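Local coordinates for protein YcaO (PDB 6CIB) that binds ADP and magnesium and, as a YcaO-family enzyme, probably uses ATP to activate a peptide backbone amide for thioamidation, at residues A85-D99 with P124-W136. Numbering follows the deposited sequence.
Sequences AEPREEIIERGPEGD and PVYVPANEVFHPW
Phe133 stands its ring against the loop 85-99, with Pro87 CA over one face, 3.8 Å from the ring centroid, in a CH-pi contact. The backbone N of Arg88 lies over the same face, nearer the rim; Val132 CG1 covers the opposite one. At the ring's edge Ile91 brings CG1 and CD1 to Phe133 CZ, while Ile92 CG1 approaches Phe133 CE2 obliquely at 3.7 Å. The Ile92 chain then carries CD1 on to the edge of Trp136, 3.8 Å from CZ3, and the Pro87 ring meets that indole through CB and CG. Trp136 reaches back because chi1 (-172°) sets its CG opposite the backbone N, which lays the six-membered half of the indole over Ala129 CB and up to Pro87 and Ile92. Beside this apolar cluster, His134 N donates a hydrogen bond to Ala85 O, 2.9 Å.

At the other end Tyr126 takes Pro96 CB squarely over its ring centre, 3.5 Å away. The Glu93 carboxylate is turned almost perpendicular to this ring (81°), and Glu93 OE1 lies 2.9 Å from Tyr126 OH, at best a weak hydrogen bond, since the phenol proton has another acceptor within reach. Water 1 links the same OH to Glu97 N. A leucine in place of Tyr126 would probably leave Glu93 and this water without their phenol partner and Pro96 without a flat face to rest on. Tyr126 N, meanwhile, donates to Asp99 O at 2.8 Å, and water 2 bridges Asp99 OD2 to Pro124 O.

The loop leaving helix 68-85, which carries the magnesium ligand Glu81, thus packs its start on the chain just beyond strand 124-128 and meets the strand itself with its far end, Glu93 to Asp99; that strand is an outermost one of the antiparallel five-stranded sheet in this YcaO-family nucleotide-binding fold.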
ATOM      1  N   ALA A  85       6.594  11.806   6.214  1.00 27.26           N
ATOM      2  CA  ALA A  85       7.181  11.742   4.879  1.00 26.75           C
ATOM      3  C   ALA A  85       7.572  13.101   4.301  1.00 27.71           C
ATOM      4  O   ALA A  85       8.302  13.158   3.306  1.00 27.63           O
ATOM      5  CB  ALA A  85       6.233  11.036   3.916  1.00 26.10           C
ATOM      6  N   GLU A  86       7.065  14.181   4.899  1.00 27.59           N
ATOM      7  CA  GLU A  86       7.424  15.531   4.472  1.00 29.66           C
ATOM      8  C   GLU A  86       8.938  15.750   4.638  1.00 31.62           C
ATOM      9  O   GLU A  86       9.515  15.303   5.644  1.00 32.11           O
ATOM     10  CB  GLU A  86       6.591  16.590   5.215  1.00 29.47           C
ATOM     11  CG  GLU A  86       5.158  16.667   4.702  1.00 29.32           C
ATOM     12  CD  GLU A  86       4.247  17.625   5.467  1.00 30.10           C
ATOM     13  OE1 GLU A  86       4.683  18.327   6.407  1.00 29.98           O
ATOM     14  OE2 GLU A  86       3.061  17.677   5.100  1.00 31.26           O
ATOM     15  N   PRO A  87       9.588  16.390   3.637  1.00 32.63           N
ATOM     16  CA  PRO A  87      11.042  16.600   3.640  1.00 33.79           C
ATOM     17  C   PRO A  87      11.568  17.132   4.963  1.00 34.79           C
ATOM     18  O   PRO A  87      10.990  18.057   5.539  1.00 34.85           O
ATOM     19  CB  PRO A  87      11.250  17.623   2.530  1.00 33.86           C
ATOM     20  CG  PRO A  87      10.165  17.321   1.569  1.00 34.50           C
ATOM     21  CD  PRO A  87       8.975  16.914   2.399  1.00 33.53           C
ATOM     22  N   ARG A  88      12.644  16.518   5.444  1.00 36.27           N
ATOM     23  CA  ARG A  88      13.203  16.868   6.728  1.00 39.36           C
ATOM     24  C   ARG A  88      14.707  17.016   6.569  1.00 40.95           C
ATOM     25  O   ARG A  88      15.422  16.032   6.320  1.00 39.88           O
ATOM     26  CB  ARG A  88      12.847  15.807   7.768  1.00 40.57           C
ATOM     27  CG  ARG A  88      12.160  16.361   9.002  1.00 41.61           C
ATOM     28  CD  ARG A  88      11.971  15.276  10.047  1.00 42.05           C
ATOM     29  NE  ARG A  88      11.112  14.201   9.557  1.00 43.47           N
ATOM     30  CZ  ARG A  88      11.178  12.932   9.946  1.00 43.49           C
ATOM     31  NH1 ARG A  88      12.074  12.539  10.841  1.00 45.36           N
ATOM     32  NH2 ARG A  88      10.341  12.045   9.429  1.00 44.80           N
ATOM     33  N   GLU A  89      15.167  18.263   6.692  1.00 41.62           N
ATOM     34  CA  GLU A  89      16.580  18.622   6.523  1.00 44.42           C
ATOM     35  C   GLU A  89      17.466  17.961   7.585  1.00 44.01           C
ATOM     36  O   GLU A  89      18.632  17.666   7.322  1.00 43.93           O
ATOM     37  CB  GLU A  89      16.732  20.150   6.523  1.00 44.90           C
ATOM     38  CG  GLU A  89      18.038  20.689   5.957  1.00 47.40           C
ATOM     39  CD  GLU A  89      18.290  20.355   4.490  1.00 47.83           C
ATOM     40  OE1 GLU A  89      17.361  20.383   3.652  1.00 49.23           O
ATOM     41  OE2 GLU A  89      19.455  20.078   4.170  1.00 50.27           O
ATOM     42  N   GLU A  90      16.879  17.716   8.758  1.00 46.78           N
ATOM     43  CA  GLU A  90      17.478  16.961   9.867  1.00 52.38           C
ATOM     44  C   GLU A  90      18.224  15.695   9.436  1.00 52.27           C
ATOM     45  O   GLU A  90      19.326  15.427   9.925  1.00 53.21           O
ATOM     46  CB  GLU A  90      16.387  16.553  10.867  1.00 59.25           C
ATOM     47  CG  GLU A  90      15.786  17.683  11.686  1.00 69.92           C
ATOM     48  CD  GLU A  90      16.604  18.006  12.927  1.00 76.19           C
ATOM     49  OE1 GLU A  90      16.204  17.572  14.031  1.00 78.78           O
ATOM     50  OE2 GLU A  90      17.649  18.685  12.799  1.00 79.36           O
ATOM     51  N   ILE A  91      17.614  14.929   8.528  1.00 47.10           N
ATOM     52  CA  ILE A  91      18.123  13.608   8.142  1.00 44.31           C
ATOM     53  C   ILE A  91      18.670  13.559   6.715  1.00 43.69           C
ATOM     54  O   ILE A  91      19.001  12.483   6.220  1.00 45.39           O
ATOM     55  CB  ILE A  91      17.081  12.475   8.388  1.00 42.83           C
ATOM     56  CG1 ILE A  91      15.806  12.695   7.540  1.00 41.87           C
ATOM     57  CG2 ILE A  91      16.799  12.323   9.885  1.00 40.73           C
ATOM     58  CD1 ILE A  91      14.849  11.521   7.491  1.00 41.67           C
ATOM     59  N   ILE A  92      18.760  14.716   6.057  1.00 43.90           N
ATOM     60  CA  ILE A  92      19.345  14.792   4.717  1.00 44.62           C
ATOM     61  C   ILE A  92      20.867  14.900   4.829  1.00 47.56           C
ATOM     62  O   ILE A  92      21.383  15.648   5.666  1.00 49.24           O
ATOM     63  CB  ILE A  92      18.738  15.941   3.867  1.00 44.78           C
ATOM     64  CG1 ILE A  92      17.273  15.630   3.514  1.00 43.30           C
ATOM     65  CG2 ILE A  92      19.517  16.147   2.572  1.00 43.59           C
ATOM     66  CD1 ILE A  92      16.440  16.829   3.103  1.00 41.30           C
ATOM     67  N   GLU A  93      21.569  14.128   3.999  1.00 48.44           N
ATOM     68  CA  GLU A  93      23.026  14.211   3.882  1.00 50.11           C
ATOM     69  C   GLU A  93      23.427  14.555   2.460  1.00 50.82           C
ATOM     70  O   GLU A  93      22.830  14.058   1.496  1.00 51.26           O
ATOM     71  CB  GLU A  93      23.690  12.911   4.322  1.00 52.24           C
ATOM     72  CG  GLU A  93      23.839  12.790   5.829  1.00 56.00           C
ATOM     73  CD  GLU A  93      24.392  11.446   6.262  1.00 60.01           C
ATOM     74  OE1 GLU A  93      25.523  11.098   5.850  1.00 62.33           O
ATOM     75  OE2 GLU A  93      23.695  10.739   7.026  1.00 61.62           O
ATOM     76  N   ARG A  94      24.437  15.410   2.330  1.00 51.73           N
ATOM     77  CA  ARG A  94      24.829  15.911   1.016  1.00 53.39           C
ATOM     78  C   ARG A  94      26.153  15.382   0.485  1.00 55.40           C
ATOM     79  O   ARG A  94      26.299  15.191  -0.728  1.00 57.13           O
ATOM     80  CB  ARG A  94      24.760  17.434   0.964  1.00 50.91           C
ATOM     81  CG  ARG A  94      23.369  17.898   0.596  1.00 49.24           C
ATOM     82  CD  ARG A  94      23.207  19.401   0.656  1.00 46.38           C
ATOM     83  NE  ARG A  94      21.810  19.760   0.407  1.00 45.79           N
ATOM     84  CZ  ARG A  94      20.869  19.816   1.346  1.00 44.90           C
ATOM     85  NH1 ARG A  94      21.172  19.553   2.612  1.00 43.12           N
ATOM     86  NH2 ARG A  94      19.625  20.144   1.025  1.00 44.28           N
ATOM     87  N   GLY A  95      27.100  15.135   1.382  1.00 55.50           N
ATOM     88  CA  GLY A  95      28.361  14.503   1.008  1.00 60.88           C
ATOM     89  C   GLY A  95      28.495  13.154   1.688  1.00 63.29           C
ATOM     90  O   GLY A  95      29.356  13.000   2.555  1.00 67.66           O
ATOM     91  N   PRO A  96      27.649  12.168   1.305  1.00 63.89           N
ATOM     92  CA  PRO A  96      27.662  10.932   2.078  1.00 64.23           C
ATOM     93  C   PRO A  96      28.812   9.988   1.712  1.00 64.66           C
ATOM     94  O   PRO A  96      29.245   9.933   0.553  1.00 62.72           O
ATOM     95  CB  PRO A  96      26.310  10.300   1.746  1.00 63.14           C
ATOM     96  CG  PRO A  96      25.970  10.806   0.387  1.00 62.63           C
ATOM     97  CD  PRO A  96      26.757  12.061   0.131  1.00 62.50           C
ATOM     98  N   GLU A  97      29.293   9.267   2.720  1.00 66.89           N
ATOM     99  CA  GLU A  97      30.307   8.236   2.553  1.00 66.55           C
ATOM    100  C   GLU A  97      29.643   6.880   2.794  1.00 61.29           C
ATOM    101  O   GLU A  97      29.062   6.643   3.862  1.00 60.96           O
ATOM    102  CB  GLU A  97      31.472   8.472   3.529  1.00 71.33           C
ATOM    103  CG  GLU A  97      32.807   7.854   3.117  1.00 76.48           C
ATOM    104  CD  GLU A  97      33.521   8.619   2.007  1.00 79.71           C
ATOM    105  OE1 GLU A  97      33.670   9.859   2.113  1.00 81.45           O
ATOM    106  OE2 GLU A  97      33.952   7.972   1.027  1.00 80.79           O
ATOM    107  N   GLY A  98      29.708   6.015   1.783  1.00 57.23           N
ATOM    108  CA  GLY A  98      29.150   4.664   1.848  1.00 53.41           C
ATOM    109  C   GLY A  98      28.467   4.245   0.560  1.00 51.33           C
ATOM    110  O   GLY A  98      28.558   4.942  -0.459  1.00 49.67           O
ATOM    111  N   ASP A  99      27.784   3.099   0.610  1.00 49.05           N
ATOM    112  CA  ASP A  99      26.998   2.592  -0.520  1.00 48.70           C
ATOM    113  C   ASP A  99      25.832   3.529  -0.850  1.00 47.33           C
ATOM    114  O   ASP A  99      25.258   4.155   0.043  1.00 44.05           O
ATOM    115  CB  ASP A  99      26.460   1.186  -0.225  1.00 51.81           C
ATOM    116  CG  ASP A  99      27.558   0.133  -0.127  1.00 54.84           C
ATOM    117  OD1 ASP A  99      28.427   0.062  -1.026  1.00 58.76           O
ATOM    118  OD2 ASP A  99      27.536  -0.651   0.844  1.00 55.03           O
ATOM    119  N   PRO A 124      24.596  -0.182   5.935  1.00 42.16           N
ATOM    120  CA  PRO A 124      24.002   1.094   5.519  1.00 41.34           C
ATOM    121  C   PRO A 124      24.033   1.280   3.996  1.00 42.72           C
ATOM    122  O   PRO A 124      24.979   0.835   3.326  1.00 43.30           O
ATOM    123  CB  PRO A 124      24.890   2.139   6.201  1.00 41.33           C
ATOM    124  CG  PRO A 124      25.553   1.412   7.332  1.00 40.76           C
ATOM    125  CD  PRO A 124      25.766   0.025   6.816  1.00 41.24           C
ATOM    126  N   VAL A 125      22.981   1.902   3.466  1.00 39.97           N
ATOM    127  CA  VAL A 125      22.916   2.310   2.058  1.00 41.24           C
ATOM    128  C   VAL A 125      22.183   3.655   1.963  1.00 42.13           C
ATOM    129  O   VAL A 125      21.138   3.846   2.597  1.00 42.72           O
ATOM    130  CB  VAL A 125      22.316   1.200   1.134  1.00 39.82           C
ATOM    131  CG1 VAL A 125      20.914   0.776   1.570  1.00 40.21           C
ATOM    132  CG2 VAL A 125      22.332   1.610  -0.334  1.00 40.62           C
ATOM    133  N   TYR A 126      22.755   4.587   1.200  1.00 41.90           N
ATOM    134  CA  TYR A 126      22.138   5.898   0.986  1.00 41.76           C
ATOM    135  C   TYR A 126      21.129   5.880  -0.150  1.00 40.40           C
ATOM    136  O   TYR A 126      21.366   5.300  -1.212  1.00 40.63           O
ATOM    137  CB  TYR A 126      23.193   6.994   0.783  1.00 42.19           C
ATOM    138  CG  TYR A 126      23.922   7.335   2.062  1.00 44.35           C
ATOM    139  CD1 TYR A 126      23.413   8.297   2.942  1.00 44.33           C
ATOM    140  CD2 TYR A 126      25.110   6.674   2.413  1.00 45.02           C
ATOM    141  CE1 TYR A 126      24.074   8.603   4.126  1.00 46.61           C
ATOM    142  CE2 TYR A 126      25.774   6.968   3.599  1.00 47.24           C
ATOM    143  CZ  TYR A 126      25.253   7.936   4.449  1.00 48.34           C
ATOM    144  OH  TYR A 126      25.905   8.238   5.619  1.00 50.63           O
ATOM    145  N   VAL A 127      19.992   6.517   0.105  1.00 39.10           N
ATOM    146  CA  VAL A 127      18.866   6.543  -0.822  1.00 38.57           C
ATOM    147  C   VAL A 127      18.598   8.014  -1.140  1.00 37.60           C
ATOM    148  O   VAL A 127      18.674   8.849  -0.231  1.00 38.92           O
ATOM    149  CB  VAL A 127      17.643   5.815  -0.196  1.00 39.12           C
ATOM    150  CG1 VAL A 127      16.362   6.036  -0.985  1.00 38.68           C
ATOM    151  CG2 VAL A 127      17.914   4.321  -0.109  1.00 40.69           C
ATOM    152  N   PRO A 128      18.303   8.343  -2.419  1.00 36.26           N
ATOM    153  CA  PRO A 128      18.000   9.743  -2.759  1.00 36.84           C
ATOM    154  C   PRO A 128      16.797  10.240  -1.977  1.00 36.17           C
ATOM    155  O   PRO A 128      15.877   9.456  -1.702  1.00 36.67           O
ATOM    156  CB  PRO A 128      17.662   9.685  -4.256  1.00 36.74           C
ATOM    157  CG  PRO A 128      18.317   8.432  -4.753  1.00 37.11           C
ATOM    158  CD  PRO A 128      18.207   7.468  -3.608  1.00 36.40           C
ATOM    159  N   ALA A 129      16.818  11.521  -1.611  1.00 35.28           N
ATOM    160  CA  ALA A 129      15.701  12.153  -0.900  1.00 35.29           C
ATOM    161  C   ALA A 129      14.372  12.007  -1.646  1.00 33.16           C
ATOM    162  O   ALA A 129      13.335  11.822  -1.008  1.00 33.29           O
ATOM    163  CB  ALA A 129      16.002  13.615  -0.597  1.00 36.08           C
ATOM    164  N   ASN A 130      14.420  12.044  -2.982  1.00 32.74           N
ATOM    165  CA  ASN A 130      13.227  11.894  -3.848  1.00 33.74           C
ATOM    166  C   ASN A 130      12.622  10.487  -3.772  1.00 35.64           C
ATOM    167  O   ASN A 130      11.470  10.276  -4.166  1.00 37.48           O
ATOM    168  CB  ASN A 130      13.563  12.242  -5.311  1.00 33.66           C
ATOM    169  CG  ASN A 130      12.320  12.484  -6.176  1.00 34.52           C
ATOM    170  OD1 ASN A 130      11.535  13.402  -5.931  1.00 34.97           O
ATOM    171  ND2 ASN A 130      12.152  11.664  -7.207  1.00 33.73           N
ATOM    172  N   GLU A 131      13.413   9.535  -3.278  1.00 35.46           N
ATOM    173  CA  GLU A 131      12.963   8.167  -3.072  1.00 36.46           C
ATOM    174  C   GLU A 131      12.554   7.905  -1.621  1.00 35.91           C
ATOM    175  O   GLU A 131      12.239   6.771  -1.255  1.00 35.52           O
ATOM    176  CB  GLU A 131      14.050   7.175  -3.508  1.00 37.90           C
ATOM    177  CG  GLU A 131      14.301   7.110  -5.006  1.00 40.14           C
ATOM    178  CD  GLU A 131      13.055   6.780  -5.807  1.00 42.92           C
ATOM    179  OE1 GLU A 131      12.286   5.877  -5.402  1.00 45.95           O
ATOM    180  OE2 GLU A 131      12.847   7.423  -6.851  1.00 45.36           O
ATOM    181  N   VAL A 132      12.555   8.953  -0.801  1.00 32.66           N
ATOM    182  CA  VAL A 132      12.192   8.823   0.601  1.00 32.66           C
ATOM    183  C   VAL A 132      10.999   9.730   0.920  1.00 33.19           C
ATOM    184  O   VAL A 132       9.971   9.272   1.441  1.00 32.24           O
ATOM    185  CB  VAL A 132      13.396   9.135   1.531  1.00 32.19           C
ATOM    186  CG1 VAL A 132      12.981   9.107   2.994  1.00 32.90           C
ATOM    187  CG2 VAL A 132      14.527   8.143   1.308  1.00 31.37           C
ATOM    188  N   PHE A 133      11.146  11.013   0.587  1.00 32.48           N
ATOM    189  CA  PHE A 133      10.201  12.038   0.995  1.00 32.38           C
ATOM    190  C   PHE A 133       9.066  12.235   0.004  1.00 31.54           C
ATOM    191  O   PHE A 133       9.140  11.778  -1.143  1.00 31.73           O
ATOM    192  CB  PHE A 133      10.927  13.375   1.242  1.00 32.53           C
ATOM    193  CG  PHE A 133      11.960  13.325   2.343  1.00 31.86           C
ATOM    194  CD1 PHE A 133      11.606  12.984   3.655  1.00 32.34           C
ATOM    195  CD2 PHE A 133      13.292  13.643   2.071  1.00 31.92           C
ATOM    196  CE1 PHE A 133      12.559  12.947   4.668  1.00 31.20           C
ATOM    197  CE2 PHE A 133      14.246  13.618   3.077  1.00 31.30           C
ATOM    198  CZ  PHE A 133      13.879  13.270   4.378  1.00 31.75           C
ATOM    199  N   HIS A 134       8.016  12.907   0.476  1.00 30.98           N
ATOM    200  CA  HIS A 134       6.896  13.350  -0.347  1.00 30.81           C
ATOM    201  C   HIS A 134       6.230  14.549   0.335  1.00 31.38           C
ATOM    202  O   HIS A 134       5.846  14.438   1.497  1.00 31.80           O
ATOM    203  CB  HIS A 134       5.871  12.231  -0.560  1.00 30.42           C
ATOM    204  CG  HIS A 134       4.755  12.614  -1.474  1.00 30.77           C
ATOM    205  ND1 HIS A 134       4.941  12.818  -2.826  1.00 31.59           N
ATOM    206  CD2 HIS A 134       3.444  12.859  -1.232  1.00 30.03           C
ATOM    207  CE1 HIS A 134       3.789  13.160  -3.378  1.00 29.62           C
ATOM    208  NE2 HIS A 134       2.867  13.194  -2.432  1.00 29.60           N
ATOM    209  N   PRO A 135       6.095  15.692  -0.377  1.00 31.45           N
ATOM    210  CA  PRO A 135       6.532  15.903  -1.766  1.00 32.50           C
ATOM    211  C   PRO A 135       7.985  16.368  -1.889  1.00 34.64           C
ATOM    212  O   PRO A 135       8.452  17.174  -1.078  1.00 34.90           O
ATOM    213  CB  PRO A 135       5.578  16.996  -2.272  1.00 32.24           C
ATOM    214  CG  PRO A 135       5.137  17.734  -1.046  1.00 32.20           C
ATOM    215  CD  PRO A 135       5.442  16.899   0.175  1.00 30.68           C
ATOM    216  N   TRP A 136       8.685  15.840  -2.892  1.00 33.93           N
ATOM    217  CA  TRP A 136      10.013  16.310  -3.259  1.00 35.36           C
ATOM    218  C   TRP A 136       9.997  16.633  -4.753  1.00 37.65           C
ATOM    219  O   TRP A 136       9.659  15.773  -5.582  1.00 37.80           O
ATOM    220  CB  TRP A 136      11.075  15.264  -2.921  1.00 34.12           C
ATOM    221  CG  TRP A 136      12.466  15.764  -3.101  1.00 34.09           C
ATOM    222  CD1 TRP A 136      13.157  15.869  -4.280  1.00 34.52           C
ATOM    223  CD2 TRP A 136      13.338  16.252  -2.079  1.00 33.87           C
ATOM    224  NE1 TRP A 136      14.410  16.383  -4.050  1.00 34.45           N
ATOM    225  CE2 TRP A 136      14.548  16.629  -2.710  1.00 34.80           C
ATOM    226  CE3 TRP A 136      13.221  16.403  -0.688  1.00 33.01           C
ATOM    227  CZ2 TRP A 136      15.636  17.151  -1.996  1.00 35.23           C
ATOM    228  CZ3 TRP A 136      14.302  16.914   0.023  1.00 33.55           C
ATOM    229  CH2 TRP A 136      15.494  17.284  -0.632  1.00 34.63           C
TER
HETATM  230  O   HOH W   1      28.818   9.612   5.365  1.00 52.08           O
HETATM  231  O   HOH W   2      25.003  -1.505   1.670  1.00 43.23           O